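Local coordinates for toxin-like protein (Paenibacillus larvae subsp. larvae BRL-230010, PDB 5DZQ), which probably transfers ADP-ribose from NAD+ to a Rho-family GTPase, as a C3-like mono-ADP-ribosyltransferase toxin of a bacterial bee pathogen, at residues E119-L124 and M194-N199; R152-T157 and E203-E208. One frame throughout, in Å; residues are numbered along the deposited sequence.

Interaction 1. Residues E119-L124 and M194-N199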
# COMPACT_ATOMS: atom_id res chain seq x y z
N GLU B 119 11.00 25.48 -10.46
CA GLU B 119 11.16 25.46 -11.91
C GLU B 119 10.64 24.16 -12.51
O GLU B 119 9.95 24.17 -13.53
CB GLU B 119 12.62 25.67 -12.30
CG GLU B 119 12.81 25.96 -13.79
CD GLU B 119 14.27 25.96 -14.21
OE1 GLU B 119 15.02 26.86 -13.78
OE2 GLU B 119 14.65 25.06 -14.99
N LEU B 120 10.94 23.04 -11.86
CA LEU B 120 10.48 21.76 -12.36
C LEU B 120 8.97 21.58 -12.17
O LEU B 120 8.33 20.88 -12.96
CB LEU B 120 11.22 20.61 -11.69
CG LEU B 120 11.13 19.30 -12.47
CD1 LEU B 120 11.93 19.39 -13.78
CD2 LEU B 120 11.57 18.10 -11.65
N PHE B 121 8.41 22.19 -11.13
CA PHE B 121 6.97 22.09 -10.93
C PHE B 121 6.25 22.74 -12.10
O PHE B 121 5.26 22.21 -12.62
CB PHE B 121 6.53 22.73 -9.62
CG PHE B 121 5.04 22.68 -9.38
CD1 PHE B 121 4.43 21.49 -9.00
CD2 PHE B 121 4.26 23.81 -9.54
CE1 PHE B 121 3.06 21.44 -8.79
CE2 PHE B 121 2.89 23.76 -9.33
CZ PHE B 121 2.29 22.58 -8.96
N ARG B 122 6.76 23.90 -12.51
CA ARG B 122 6.25 24.62 -13.68
C ARG B 122 6.11 23.70 -14.89
O ARG B 122 5.06 23.66 -15.54
CB ARG B 122 7.18 25.78 -14.00
CG ARG B 122 6.52 26.99 -14.64
CD ARG B 122 7.47 28.18 -14.60
NE ARG B 122 7.99 28.39 -13.25
CZ ARG B 122 9.17 28.93 -12.97
NH1 ARG B 122 9.98 29.31 -13.95
NH2 ARG B 122 9.54 29.08 -11.70
N LYS B 123 7.17 22.95 -15.17
CA LYS B 123 7.18 21.99 -16.27
C LYS B 123 6.12 20.90 -16.06
O LYS B 123 5.40 20.53 -17.00
CB LYS B 123 8.56 21.35 -16.41
CG LYS B 123 8.77 20.55 -17.68
CD LYS B 123 9.90 19.54 -17.50
CE LYS B 123 10.30 18.89 -18.81
NZ LYS B 123 11.05 19.84 -19.68
N LEU B 124 6.02 20.38 -14.84
CA LEU B 124 5.04 19.35 -14.53
C LEU B 124 3.62 19.87 -14.75
O LEU B 124 2.80 19.21 -15.40
CB LEU B 124 5.21 18.85 -13.10
CG LEU B 124 4.30 17.69 -12.67
CD1 LEU B 124 4.49 16.49 -13.57
CD2 LEU B 124 4.52 17.31 -11.20
N MET B 194 -3.63 22.61 -10.55
CA MET B 194 -2.48 21.97 -9.93
C MET B 194 -1.64 23.03 -9.23
O MET B 194 -1.28 24.03 -9.84
CB MET B 194 -1.67 21.23 -10.99
CG MET B 194 -0.76 20.16 -10.47
SD MET B 194 -0.20 19.10 -11.83
CE MET B 194 1.08 18.18 -10.99
N TYR B 195 -1.34 22.83 -7.94
CA TYR B 195 -0.55 23.82 -7.22
C TYR B 195 0.13 23.26 -6.00
O TYR B 195 -0.13 22.13 -5.57
CB TYR B 195 -1.43 25.02 -6.79
CG TYR B 195 -2.68 24.66 -6.00
CD1 TYR B 195 -3.85 24.31 -6.65
CD2 TYR B 195 -2.68 24.68 -4.61
CE1 TYR B 195 -5.00 23.99 -5.95
CE2 TYR B 195 -3.83 24.36 -3.89
CZ TYR B 195 -4.98 24.02 -4.57
OH TYR B 195 -6.12 23.69 -3.88
N ILE B 196 1.03 24.06 -5.44
CA ILE B 196 1.78 23.70 -4.25
C ILE B 196 1.13 24.26 -3.00
O ILE B 196 0.94 25.47 -2.89
CB ILE B 196 3.22 24.22 -4.34
CG1 ILE B 196 3.92 23.67 -5.58
CG2 ILE B 196 3.99 23.89 -3.05
CD1 ILE B 196 5.18 24.44 -5.95
N ILE B 197 0.82 23.40 -2.05
CA ILE B 197 0.33 23.86 -0.76
C ILE B 197 1.51 23.95 0.21
O ILE B 197 2.21 22.96 0.47
CB ILE B 197 -0.74 22.92 -0.18
CG1 ILE B 197 -1.92 22.81 -1.15
CG2 ILE B 197 -1.24 23.43 1.15
CD1 ILE B 197 -3.00 21.85 -0.68
N VAL B 198 1.74 25.15 0.72
CA VAL B 198 2.85 25.40 1.64
C VAL B 198 2.37 25.25 3.08
O VAL B 198 1.58 26.06 3.54
CB VAL B 198 3.42 26.82 1.43
CG1 VAL B 198 4.61 27.06 2.36
CG2 VAL B 198 3.82 26.99 -0.01
N ASN B 199 2.85 24.20 3.76
CA ASN B 199 2.50 23.94 5.15
C ASN B 199 3.62 24.38 6.07
O ASN B 199 4.67 24.83 5.60
CB ASN B 199 2.21 22.45 5.37
CG ASN B 199 1.25 21.87 4.34
OD1 ASN B 199 0.16 22.37 4.13
ND2 ASN B 199 1.67 20.77 3.72

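Interaction 2. Residues R152-T157 and E203-E208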
# COMPACT_ATOMS: atom_id res chain seq x y z
N ARG B 152 1.22 12.13 2.56
CA ARG B 152 2.07 11.81 1.42
C ARG B 152 2.28 13.09 0.60
O ARG B 152 1.48 14.02 0.71
CB ARG B 152 1.45 10.68 0.60
CG ARG B 152 1.12 9.47 1.48
CD ARG B 152 1.21 8.16 0.74
NE ARG B 152 -0.04 7.79 0.10
CZ ARG B 152 -0.91 6.92 0.61
NH1 ARG B 152 -0.66 6.32 1.77
NH2 ARG B 152 -2.03 6.64 -0.05
N PRO B 153 3.37 13.14 -0.19
CA PRO B 153 3.71 14.41 -0.86
C PRO B 153 2.67 14.89 -1.88
O PRO B 153 2.58 16.09 -2.13
CB PRO B 153 5.05 14.10 -1.54
CG PRO B 153 5.19 12.60 -1.53
CD PRO B 153 4.43 12.13 -0.33
N VAL B 154 1.91 13.98 -2.46
CA VAL B 154 0.91 14.38 -3.44
C VAL B 154 -0.49 14.11 -2.92
O VAL B 154 -0.75 13.06 -2.33
CB VAL B 154 1.12 13.64 -4.77
CG1 VAL B 154 0.13 14.16 -5.82
CG2 VAL B 154 2.55 13.84 -5.25
N LEU B 155 -1.38 15.07 -3.11
CA LEU B 155 -2.77 14.91 -2.74
C LEU B 155 -3.64 15.23 -3.94
O LEU B 155 -3.55 16.32 -4.50
CB LEU B 155 -3.12 15.81 -1.54
CG LEU B 155 -4.45 15.71 -0.78
CD1 LEU B 155 -5.63 16.21 -1.56
CD2 LEU B 155 -4.73 14.29 -0.29
N THR B 156 -4.48 14.28 -4.32
CA THR B 156 -5.42 14.48 -5.42
C THR B 156 -6.84 14.50 -4.88
O THR B 156 -7.23 13.58 -4.18
CB THR B 156 -5.30 13.36 -6.48
OG1 THR B 156 -3.95 13.30 -6.95
CG2 THR B 156 -6.23 13.64 -7.65
N THR B 157 -7.61 15.54 -5.17
CA THR B 157 -9.05 15.47 -4.89
C THR B 157 -9.78 15.30 -6.22
O THR B 157 -9.38 15.88 -7.22
CB THR B 157 -9.58 16.72 -4.15
OG1 THR B 157 -9.12 17.90 -4.80
CG2 THR B 157 -9.12 16.72 -2.70
N GLU B 203 5.72 20.69 2.07
CA GLU B 203 5.00 21.22 0.92
C GLU B 203 4.31 20.06 0.22
O GLU B 203 4.90 19.00 0.04
CB GLU B 203 5.94 21.97 -0.04
CG GLU B 203 6.57 23.21 0.59
CD GLU B 203 7.27 24.09 -0.42
OE1 GLU B 203 7.61 23.60 -1.51
OE2 GLU B 203 7.48 25.28 -0.11
N THR B 204 3.06 20.28 -0.17
CA THR B 204 2.24 19.24 -0.78
C THR B 204 1.89 19.61 -2.22
O THR B 204 1.49 20.74 -2.51
CB THR B 204 0.93 19.02 0.04
OG1 THR B 204 1.24 18.69 1.40
CG2 THR B 204 0.08 17.91 -0.58
N ILE B 205 2.05 18.66 -3.13
CA ILE B 205 1.63 18.89 -4.50
C ILE B 205 0.16 18.55 -4.56
O ILE B 205 -0.22 17.41 -4.28
CB ILE B 205 2.45 18.06 -5.51
CG1 ILE B 205 3.87 18.61 -5.58
CG2 ILE B 205 1.80 18.10 -6.88
CD1 ILE B 205 4.87 17.67 -6.25
N LYS B 206 -0.66 19.54 -4.89
CA LYS B 206 -2.11 19.39 -4.88
C LYS B 206 -2.63 19.26 -6.31
O LYS B 206 -2.31 20.07 -7.17
CB LYS B 206 -2.77 20.59 -4.17
CG LYS B 206 -4.32 20.58 -4.15
CD LYS B 206 -4.87 19.31 -3.51
CE LYS B 206 -6.01 19.61 -2.55
NZ LYS B 206 -7.23 20.17 -3.19
N ILE B 207 -3.41 18.21 -6.55
CA ILE B 207 -4.05 18.01 -7.85
C ILE B 207 -5.56 18.01 -7.67
O ILE B 207 -6.09 17.26 -6.88
CB ILE B 207 -3.61 16.67 -8.51
CG1 ILE B 207 -2.10 16.67 -8.72
CG2 ILE B 207 -4.36 16.47 -9.84
CD1 ILE B 207 -1.51 15.31 -9.09
N GLU B 208 -6.25 18.88 -8.41
CA GLU B 208 -7.70 18.90 -8.37
C GLU B 208 -8.24 18.43 -9.73
O GLU B 208 -7.88 18.98 -10.77
CB GLU B 208 -8.21 20.30 -8.02
CG GLU B 208 -7.63 20.77 -6.68
CD GLU B 208 -8.22 22.09 -6.21
OE1 GLU B 208 -8.77 22.83 -7.04
OE2 GLU B 208 -8.11 22.38 -4.99
O HOH W 1 2.65 16.58 2.04

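Interaction 1. Residues E119-L124 and M194-N199
Phe-121 lays its ring against Ile-196 and Tyr-195 where helix 118-128 packs on strand 187-198, a helix-on-sheet layer in the alpha/beta fold of the C3-like ADP-ribosyltransferases. The axes of the short segments run close to antiparallel, at 151°, and approach to 9.6 Å, leaving room for one layer of side chains. The tight part of the contact is apolar and centred on the phenylalanine. CG of Phe-121 stands anti to the backbone N (chi1 179°), which sends the ring out from the helix to the strand. Ile-196 covers one face: its CG1 lies 3.7 Å from the centroid of the Phe-121 ring and 5° off the ring normal, a nearly centred CH-pi contact, while its CD1 reaches on toward Phe-121 CG and CD2, at the end of the ring nearest the helix. Ile-196 runs back along the ring, against the direction in which Phe-121 reaches out. The far end of the ring meets backbone, with Phe-121 CZ 3.6 Å from Tyr-195 CA, and the Met-194 carbonyl O lies at the ring edge.

Away from this cluster the contact thins. Glu-119, Arg-122 and Lys-123 occupy the exposed side of the helix and do not touch the strand segment. The Tyr-195 side chain departs from the helix, and its OH hydrogen-bonds to Glu-208 on strand 203-211.

Met-194 closes the buried end with Leu-124, which lies one turn after Phe-121 and also packs on Phe-102 and Phe-106. The methionine chain is extended through all three torsions (chi3 169°), carrying the thioether past the ring end toward the helix. Its methyl end comes across the leucine fork, nearly perpendicular to that side chain, with Met-194 CE 3.6 Å from Leu-124 CD2.

Interaction 2. Residues R152-T157 and E203-E208
Leu-155 bonds through both its N and O to the neighbouring strand, in a parallel pair, 154-160 with 203-211, inside the five-stranded sheet of the ADP-ribosyltransferase fold. Leu-155 N donates to Ile-205 O (2.9 Å), and its O accepts from Ile-207 N (2.8 Å). Ile-205 N is taken up by Pro-153 O, which also receives a weak bond from Tyr-111 OH, and Thr-157 N by Ile-207 O. Neighbouring strands meet other backbone groups: Val-154 and Thr-156 bond to Asp-97 and Arg-95, Thr-204 and Lys-206 to Ile-197 and Tyr-195.

At the loop end, a water donates to Arg-152 O and hydrogen-bonds Thr-204 OG1 (2.6 Å), which Asn-199 ND2 also holds. Glu-203 turns from the pair to Arg-118 and Val-116 N.

On one face Val-154, Thr-156, Ile-205 and Ile-207 pack, Val-154 CG1 3.8 Å from Ile-207 CD1. On the other, Lys-206 bends at chi2, chi3 and chi4 and runs alongside Leu-155, bringing its ammonium near Thr-157 OG1, a weak bond; that hydroxyl also bonds a glycerol, probably from the crystallisation liquor. The firmer partner is Glu-208, also bonded by Tyr-195 OH: Lys-206 NZ forms a salt bridge, donating to the anti lone pair of Glu-208 OE2 at 3.0 Å.

Interactions 1 and 2 lie 10 Å apart between centres and meet through strands 187-198 and 203-211, consecutive in the chain and antiparallel neighbours in the same five-stranded sheet. The four segments alternate in sequence: helix 118-128 comes first, strand 154-160 next, then the two consecutive strands. Interaction 1 sets a helix over the sheet, whereas interaction 2 joins strands within it. Between the two, Met-194 CG packs 3.6 Å from Lys-206 O, and Ile-197 CD1 lies 3.7 Å from Lys-206 CB. The shared strand pair thereby joins a helix and a strand that come from earlier, separate parts of the chain.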